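Local atomic coordinates of BugD (Bordetella pertussis Tohama I, PDB entry 2F5X), a protein that binds aspartic acid in the periplasm as a solute receptor, probably delivering it to a membrane transporter of the tripartite tricarboxylate type. Residues A[65-70]-A[76-81]; A[82-87]-A[94-99]; A[121-124]-A[128-131]. All coordinates share one frame; numbering follows the deposited sequence.

How the interactions relate
Interactions 1 and 2 follow one another in the chain and touch: Thr-65 and Ala-68 of helix 61-68 pack on the 94-99 loop, while strand 76-81 runs directly into helix 83-86. Both are largely buried. Interaction 1 is almost wholly apolar, a helix lying on a strand that ends at the ligand; interaction 2 adds a tyrosine hydroxyl bond to its aromatic packing. Interaction 3 stands apart, its centre about 39 Å from that of interaction 1 and on the opposite side of the chain's centre. There a loop folds against the start of helix 126-136, with a buried apolar half and a bond from a backbone N-H to a carboxylate towards the surface.

Interaction 1: residues A[65-70]-A[76-81]; sequences TQVARA and SILLMH. With ASP (aspartic acid), chain D.
Val-67 and Leu-78 form the middle of this contact, where helix 61-68 lies on strand 76-81 with no hydrogen bond between the two segments. From CB outward, every carbon of the Val-67 side chain is in touch with the strand. CB stands 3.9 Å from Leu-78 CB. A first torsion of -179° sets CG1 opposite the backbone N, and both methyls, CG1 and CG2, press on Leu-78 CB from the helix side, each at 3.8 Å. CG2 also lies 3.8 Å from the carbonyl O of Ile-77 and reaches the CD1 branch of Leu-78. A short, branched residue suits this place, since its two methyls cover the strand close to the helix backbone. Just past the helix the pairing shrinks to small groups: Ala-70 CB rests 3.8 Å from Ser-76 CB. At the far end of the strand His-81 serves the ligand instead. Its NE2 donates to OD2 of the bound aspartic acid at 2.7 Å, with a bent N-H...O angle of 141°, and the ligand's amino N lies in the ring plane at the edge. ND1 accepts from Gly-83 N, so both ring nitrogens are held and the ring's rotation is restricted. In the fold, helix 61-68 is the connection of a beta-alpha-beta crossover from strand 50-54 to strand 76-81, which passes over strand 19-23. Val-67 accordingly also packs on Val-22 of that middle strand and on Phe-102, while Leu-78 pairs its backbone with Trp-242 of strand 236-244.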
# COMPACT_ATOMS: atom_id res chain seq x y z
N THR A 65 -12.04 -7.12 5.52
CA THR A 65 -13.09 -7.80 6.26
C THR A 65 -14.08 -8.48 5.31
O THR A 65 -14.52 -9.60 5.58
CB THR A 65 -13.82 -6.80 7.16
OG1 THR A 65 -12.91 -6.37 8.18
CG2 THR A 65 -14.94 -7.48 7.95
N GLN A 66 -14.40 -7.80 4.21
CA GLN A 66 -15.31 -8.37 3.22
C GLN A 66 -14.83 -9.74 2.72
O GLN A 66 -15.61 -10.70 2.67
CB GLN A 66 -15.53 -7.42 2.04
CG GLN A 66 -16.52 -7.98 1.03
CD GLN A 66 -16.72 -7.07 -0.15
OE1 GLN A 66 -17.16 -5.93 0.01
NE2 GLN A 66 -16.42 -7.57 -1.35
N VAL A 67 -13.55 -9.83 2.37
CA VAL A 67 -13.01 -11.11 1.94
C VAL A 67 -12.94 -12.10 3.10
O VAL A 67 -13.23 -13.29 2.92
CB VAL A 67 -11.64 -10.97 1.21
CG1 VAL A 67 -11.12 -12.34 0.75
CG2 VAL A 67 -11.78 -10.06 0.02
N ALA A 68 -12.60 -11.62 4.30
CA ALA A 68 -12.58 -12.53 5.46
C ALA A 68 -13.93 -13.23 5.65
O ALA A 68 -13.97 -14.39 6.05
CB ALA A 68 -12.17 -11.79 6.74
N ARG A 69 -15.01 -12.51 5.35
CA ARG A 69 -16.37 -13.00 5.53
C ARG A 69 -17.00 -13.62 4.26
O ARG A 69 -18.15 -14.06 4.29
CB ARG A 69 -17.27 -11.87 6.05
CG ARG A 69 -16.84 -11.32 7.40
CD ARG A 69 -17.71 -10.18 7.91
NE ARG A 69 -18.74 -10.64 8.85
CZ ARG A 69 -20.04 -10.40 8.74
NH1 ARG A 69 -20.52 -9.70 7.71
NH2 ARG A 69 -20.88 -10.88 9.65
N ALA A 70 -16.25 -13.66 3.17
CA ALA A 70 -16.76 -14.16 1.89
C ALA A 70 -16.77 -15.68 1.84
O ALA A 70 -16.06 -16.33 2.60
CB ALA A 70 -15.96 -13.60 0.74
N SER A 76 -13.71 -15.34 -4.41
CA SER A 76 -13.41 -14.05 -3.78
C SER A 76 -12.02 -14.10 -3.18
O SER A 76 -11.76 -14.90 -2.27
CB SER A 76 -14.43 -13.71 -2.70
OG SER A 76 -15.75 -13.70 -3.23
N ILE A 77 -11.14 -13.25 -3.69
CA ILE A 77 -9.78 -13.17 -3.16
C ILE A 77 -9.44 -11.72 -2.83
O ILE A 77 -10.10 -10.79 -3.31
CB ILE A 77 -8.74 -13.81 -4.12
CG1 ILE A 77 -8.67 -13.06 -5.45
CG2 ILE A 77 -9.08 -15.28 -4.34
CD1 ILE A 77 -7.61 -13.61 -6.43
N LEU A 78 -8.41 -11.55 -1.99
CA LEU A 78 -8.04 -10.23 -1.51
C LEU A 78 -6.67 -9.86 -2.03
O LEU A 78 -5.74 -10.65 -1.94
CB LEU A 78 -8.01 -10.24 0.03
CG LEU A 78 -7.53 -8.97 0.72
CD1 LEU A 78 -8.57 -7.86 0.54
CD2 LEU A 78 -7.27 -9.25 2.20
N LEU A 79 -6.54 -8.65 -2.59
CA LEU A 79 -5.22 -8.08 -2.82
C LEU A 79 -5.08 -6.90 -1.87
O LEU A 79 -5.81 -5.91 -1.98
CB LEU A 79 -5.01 -7.63 -4.27
CG LEU A 79 -3.59 -7.06 -4.47
CD1 LEU A 79 -2.52 -8.18 -4.59
CD2 LEU A 79 -3.53 -6.10 -5.63
N MSE A 80 -4.17 -7.03 -0.92
CA MSE A 80 -4.02 -6.01 0.11
C MSE A 80 -2.54 -5.85 0.45
O MSE A 80 -1.75 -6.76 0.26
CB MSE A 80 -4.85 -6.41 1.35
CG MSE A 80 -4.87 -5.39 2.51
SE MSE A 80 -5.32 -3.56 1.98
CE MSE A 80 -4.90 -2.69 3.69
N HIS A 81 -2.19 -4.67 0.97
CA HIS A 81 -0.81 -4.34 1.27
C HIS A 81 -0.50 -4.41 2.77
O HIS A 81 -1.32 -4.91 3.55
CB HIS A 81 -0.44 -3.00 0.64
CG HIS A 81 -1.24 -1.83 1.13
ND1 HIS A 81 -1.47 -1.58 2.47
CD2 HIS A 81 -1.83 -0.82 0.45
CE1 HIS A 81 -2.17 -0.46 2.59
NE2 HIS A 81 -2.40 0.02 1.38
N ASP D . -2.73 1.61 -1.29
CA ASP D . -3.88 2.53 -1.06
C ASP D . -4.69 2.75 -2.33
O ASP D . -5.39 3.78 -2.46
CB ASP D . -3.39 3.87 -0.52
CG ASP D . -2.79 3.75 0.86
OD1 ASP D . -2.16 4.73 1.31
OD2 ASP D . -2.91 2.71 1.56
OXT ASP D . -4.63 1.90 -3.21

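Interaction 2: residues A[82-87]-A[94-99]; sequences AGFSTA and PGYEPY
Phe-84 and Tyr-96 make the tight half of this contact. Tyr-96 OH donates to Phe-84 O at 2.7 Å, coming from the side of the carbonyl with a C=O...O angle of 116° and tilted somewhat out of the carbonyl plane. The two rings meet as well, centroids 5.0 Å apart and planes at 41°, with Tyr-96 CE1 over the centre of one face of Phe-84. A first torsion of -176° carries the Phe-84 ring out beside its own carbonyl, within range of both tyrosine and proline. At its edge, Phe-84 CE2 points to Pro-98 O in the ring plane at 3.4 Å, and the same carbon touches Pro-98 CB. Phe-84 also stacks on Trp-242 of strand 236-244. Elsewhere the fit slackens: Ala-87 CB is 4.3 Å from Pro-94 CB, the proline being partly exposed, and the exposed Tyr-99 lays a ring face over Pro-98 CG. Tyrosine suits position 96 because one residue supplies both apolar ring carbons and a donor: the buried hydroxyl is satisfied by a carbonyl of the weakly bonded helix 83-86, so the polar bond and the aromatic packing fix the loop to the helix together.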
# COMPACT_ATOMS: atom_id res chain seq x y z
N ALA A 82 0.67 -3.90 3.15
CA ALA A 82 1.16 -3.94 4.53
C ALA A 82 0.18 -3.39 5.57
O ALA A 82 0.30 -3.69 6.76
CB ALA A 82 2.51 -3.21 4.63
N GLY A 83 -0.78 -2.58 5.13
CA GLY A 83 -1.85 -2.11 6.00
C GLY A 83 -2.61 -3.25 6.65
O GLY A 83 -3.17 -3.10 7.73
N PHE A 84 -2.62 -4.41 5.98
CA PHE A 84 -3.15 -5.65 6.55
C PHE A 84 -2.52 -5.91 7.91
O PHE A 84 -3.19 -6.39 8.82
CB PHE A 84 -2.82 -6.81 5.60
CG PHE A 84 -3.38 -8.14 6.01
CD1 PHE A 84 -4.57 -8.61 5.45
CD2 PHE A 84 -2.69 -8.96 6.91
CE1 PHE A 84 -5.07 -9.88 5.81
CE2 PHE A 84 -3.18 -10.21 7.28
CZ PHE A 84 -4.37 -10.67 6.73
N SER A 85 -1.23 -5.59 8.03
CA SER A 85 -0.46 -5.83 9.25
C SER A 85 -0.46 -4.67 10.25
O SER A 85 -0.13 -4.89 11.43
CB SER A 85 0.98 -6.27 8.91
OG SER A 85 1.78 -5.19 8.44
N THR A 86 -0.80 -3.46 9.81
CA THR A 86 -0.88 -2.34 10.76
C THR A 86 -2.23 -2.25 11.45
O THR A 86 -2.31 -1.93 12.63
CB THR A 86 -0.57 -0.97 10.09
OG1 THR A 86 -1.52 -0.71 9.05
CG2 THR A 86 0.81 -0.98 9.41
N ALA A 87 -3.30 -2.53 10.70
CA ALA A 87 -4.66 -2.37 11.22
C ALA A 87 -4.93 -3.08 12.55
O ALA A 87 -5.62 -2.52 13.41
CB ALA A 87 -5.72 -2.76 10.16
N PRO A 94 -10.48 -4.74 13.97
CA PRO A 94 -10.31 -4.41 12.55
C PRO A 94 -11.25 -5.19 11.63
O PRO A 94 -11.33 -4.86 10.45
CB PRO A 94 -8.86 -4.79 12.28
CG PRO A 94 -8.56 -5.86 13.25
CD PRO A 94 -9.34 -5.52 14.50
N GLY A 95 -11.94 -6.21 12.16
CA GLY A 95 -12.88 -6.98 11.37
C GLY A 95 -12.36 -8.35 10.95
O GLY A 95 -13.11 -9.17 10.41
N TYR A 96 -11.08 -8.59 11.20
CA TYR A 96 -10.45 -9.85 10.81
C TYR A 96 -9.32 -10.16 11.77
O TYR A 96 -8.89 -9.31 12.55
CB TYR A 96 -9.92 -9.79 9.36
CG TYR A 96 -8.84 -8.75 9.16
CD1 TYR A 96 -7.49 -9.12 9.12
CD2 TYR A 96 -9.15 -7.40 9.06
CE1 TYR A 96 -6.49 -8.17 8.97
CE2 TYR A 96 -8.15 -6.44 8.91
CZ TYR A 96 -6.82 -6.83 8.86
OH TYR A 96 -5.83 -5.90 8.70
N GLU A 97 -8.86 -11.41 11.70
CA GLU A 97 -7.76 -11.91 12.51
C GLU A 97 -6.61 -12.12 11.52
O GLU A 97 -6.73 -12.94 10.60
CB GLU A 97 -8.20 -13.23 13.17
CG GLU A 97 -7.66 -13.46 14.58
CD GLU A 97 -6.29 -14.11 14.58
OE1 GLU A 97 -5.97 -14.79 15.58
OE2 GLU A 97 -5.52 -13.94 13.61
N PRO A 98 -5.51 -11.38 11.65
CA PRO A 98 -4.48 -11.36 10.58
C PRO A 98 -3.81 -12.72 10.35
O PRO A 98 -3.37 -13.01 9.23
CB PRO A 98 -3.47 -10.32 11.08
CG PRO A 98 -3.64 -10.33 12.57
CD PRO A 98 -5.13 -10.50 12.78
N TYR A 99 -3.75 -13.56 11.39
CA TYR A 99 -3.09 -14.85 11.26
C TYR A 99 -4.01 -16.00 10.88
O TYR A 99 -3.54 -17.05 10.44
CB TYR A 99 -2.37 -15.21 12.57
CG TYR A 99 -1.53 -14.09 13.14
CD1 TYR A 99 -0.45 -13.55 12.43
CD2 TYR A 99 -1.82 -13.57 14.40
CE1 TYR A 99 0.33 -12.52 12.98
CE2 TYR A 99 -1.05 -12.55 14.96
CZ TYR A 99 0.02 -12.04 14.25
OH TYR A 99 0.78 -11.03 14.81

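Interaction 3: residues A[121-124]-A[128-131]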
# COMPACT_ATOMS: atom_id res chain seq x y z
N PHE A 121 3.51 24.22 -3.31
CA PHE A 121 3.96 24.23 -1.91
C PHE A 121 5.33 24.92 -1.83
O PHE A 121 6.22 24.59 -2.61
CB PHE A 121 4.06 22.80 -1.39
CG PHE A 121 3.85 22.66 0.09
CD1 PHE A 121 2.75 23.24 0.72
CD2 PHE A 121 4.76 21.93 0.86
CE1 PHE A 121 2.55 23.10 2.10
CE2 PHE A 121 4.57 21.78 2.24
CZ PHE A 121 3.46 22.36 2.86
N PRO A 122 5.49 25.91 -0.95
CA PRO A 122 6.74 26.70 -0.94
C PRO A 122 8.10 25.95 -0.89
O PRO A 122 8.93 26.31 -1.72
CB PRO A 122 6.56 27.66 0.24
CG PRO A 122 5.07 27.84 0.32
CD PRO A 122 4.52 26.42 0.04
N PRO A 123 8.33 24.99 0.01
CA PRO A 123 9.66 24.35 0.07
C PRO A 123 10.05 23.59 -1.20
O PRO A 123 9.20 22.97 -1.85
CB PRO A 123 9.57 23.41 1.27
CG PRO A 123 8.12 23.23 1.55
CD PRO A 123 7.42 24.45 1.03
N ASN A 124 11.33 23.64 -1.54
CA ASN A 124 11.83 22.98 -2.74
C ASN A 124 12.67 21.75 -2.48
O ASN A 124 13.02 21.05 -3.42
CB ASN A 124 12.61 23.98 -3.60
CG ASN A 124 11.69 24.98 -4.27
OD1 ASN A 124 10.54 24.69 -4.53
ND2 ASN A 124 12.21 26.17 -4.56
N GLU A 128 14.24 22.02 3.58
CA GLU A 128 13.31 23.14 3.63
C GLU A 128 11.90 22.70 3.97
O GLU A 128 11.18 23.44 4.63
CB GLU A 128 13.28 23.89 2.31
CG GLU A 128 14.56 24.63 2.04
CD GLU A 128 14.76 24.90 0.57
OE1 GLU A 128 13.86 24.56 -0.24
OE2 GLU A 128 15.82 25.44 0.23
N LEU A 129 11.52 21.50 3.53
CA LEU A 129 10.21 20.97 3.89
C LEU A 129 10.06 20.82 5.40
O LEU A 129 9.05 21.26 5.98
CB LEU A 129 9.93 19.62 3.20
CG LEU A 129 8.61 18.95 3.62
CD1 LEU A 129 7.40 19.72 3.11
CD2 LEU A 129 8.54 17.50 3.15
N ALA A 130 11.06 20.21 6.04
CA ALA A 130 11.01 20.00 7.49
C ALA A 130 10.89 21.33 8.23
O ALA A 130 10.09 21.46 9.16
CB ALA A 130 12.23 19.22 7.96
N GLU A 131 11.67 22.31 7.78
CA GLU A 131 11.68 23.64 8.40
C GLU A 131 10.34 24.32 8.22
O GLU A 131 9.80 24.89 9.17
CB GLU A 131 12.81 24.49 7.79
CG GLU A 131 14.19 23.97 8.12
CD GLU A 131 15.31 24.61 7.30
OE1 GLU A 131 15.05 25.09 6.17
OE2 GLU A 131 16.47 24.60 7.78
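Pro-123 and Leu-129 bring the loop and the helix closest, their CA atoms 5.1 Å apart, as the chain turns through the two prolines and then enters helix 126-136. The Pro-123 ring lies against the helix backbone: CB is 3.5 Å from Leu-129 N and also touches the carbonyl carbon of Glu-128. Proline suits this spot because it has a compact apolar ring and its fixed phi stiffens the turn. Leu-129 crosses the proline obliquely, its CG set opposite the backbone N (chi1 176°), which sends the CD1 branch back towards the loop. That methyl is 3.9 Å from Pro-123 CG and 3.6 Å from Phe-121 CE2, which it meets at the ring edge, in plane. Tyr-132 of the same helix also meets the Phe-121 ring edge-to-face. On the outer side the contact becomes polar. The extended chain of Glu-128 reaches back along the loop, and OE1 accepts from Asn-124 N at 3.0 Å, with an N-H...O angle of 153° and the donor nearly in line with the C-O bond. The backbone N of Glu-128 in turn is bonded to Asn-125 OD1, while Asn-124 OD1 turns to Lys-206 NZ. Glutamate is apt in the first helical turn, where its negative charge would probably be favoured by the helix's N-terminal end. The contact thus joins an apolar cluster of proline, leucine and phenylalanine to a bond from a backbone N-H to a carboxylate, probably strengthened by its charge, that holds the entering loop at the surface.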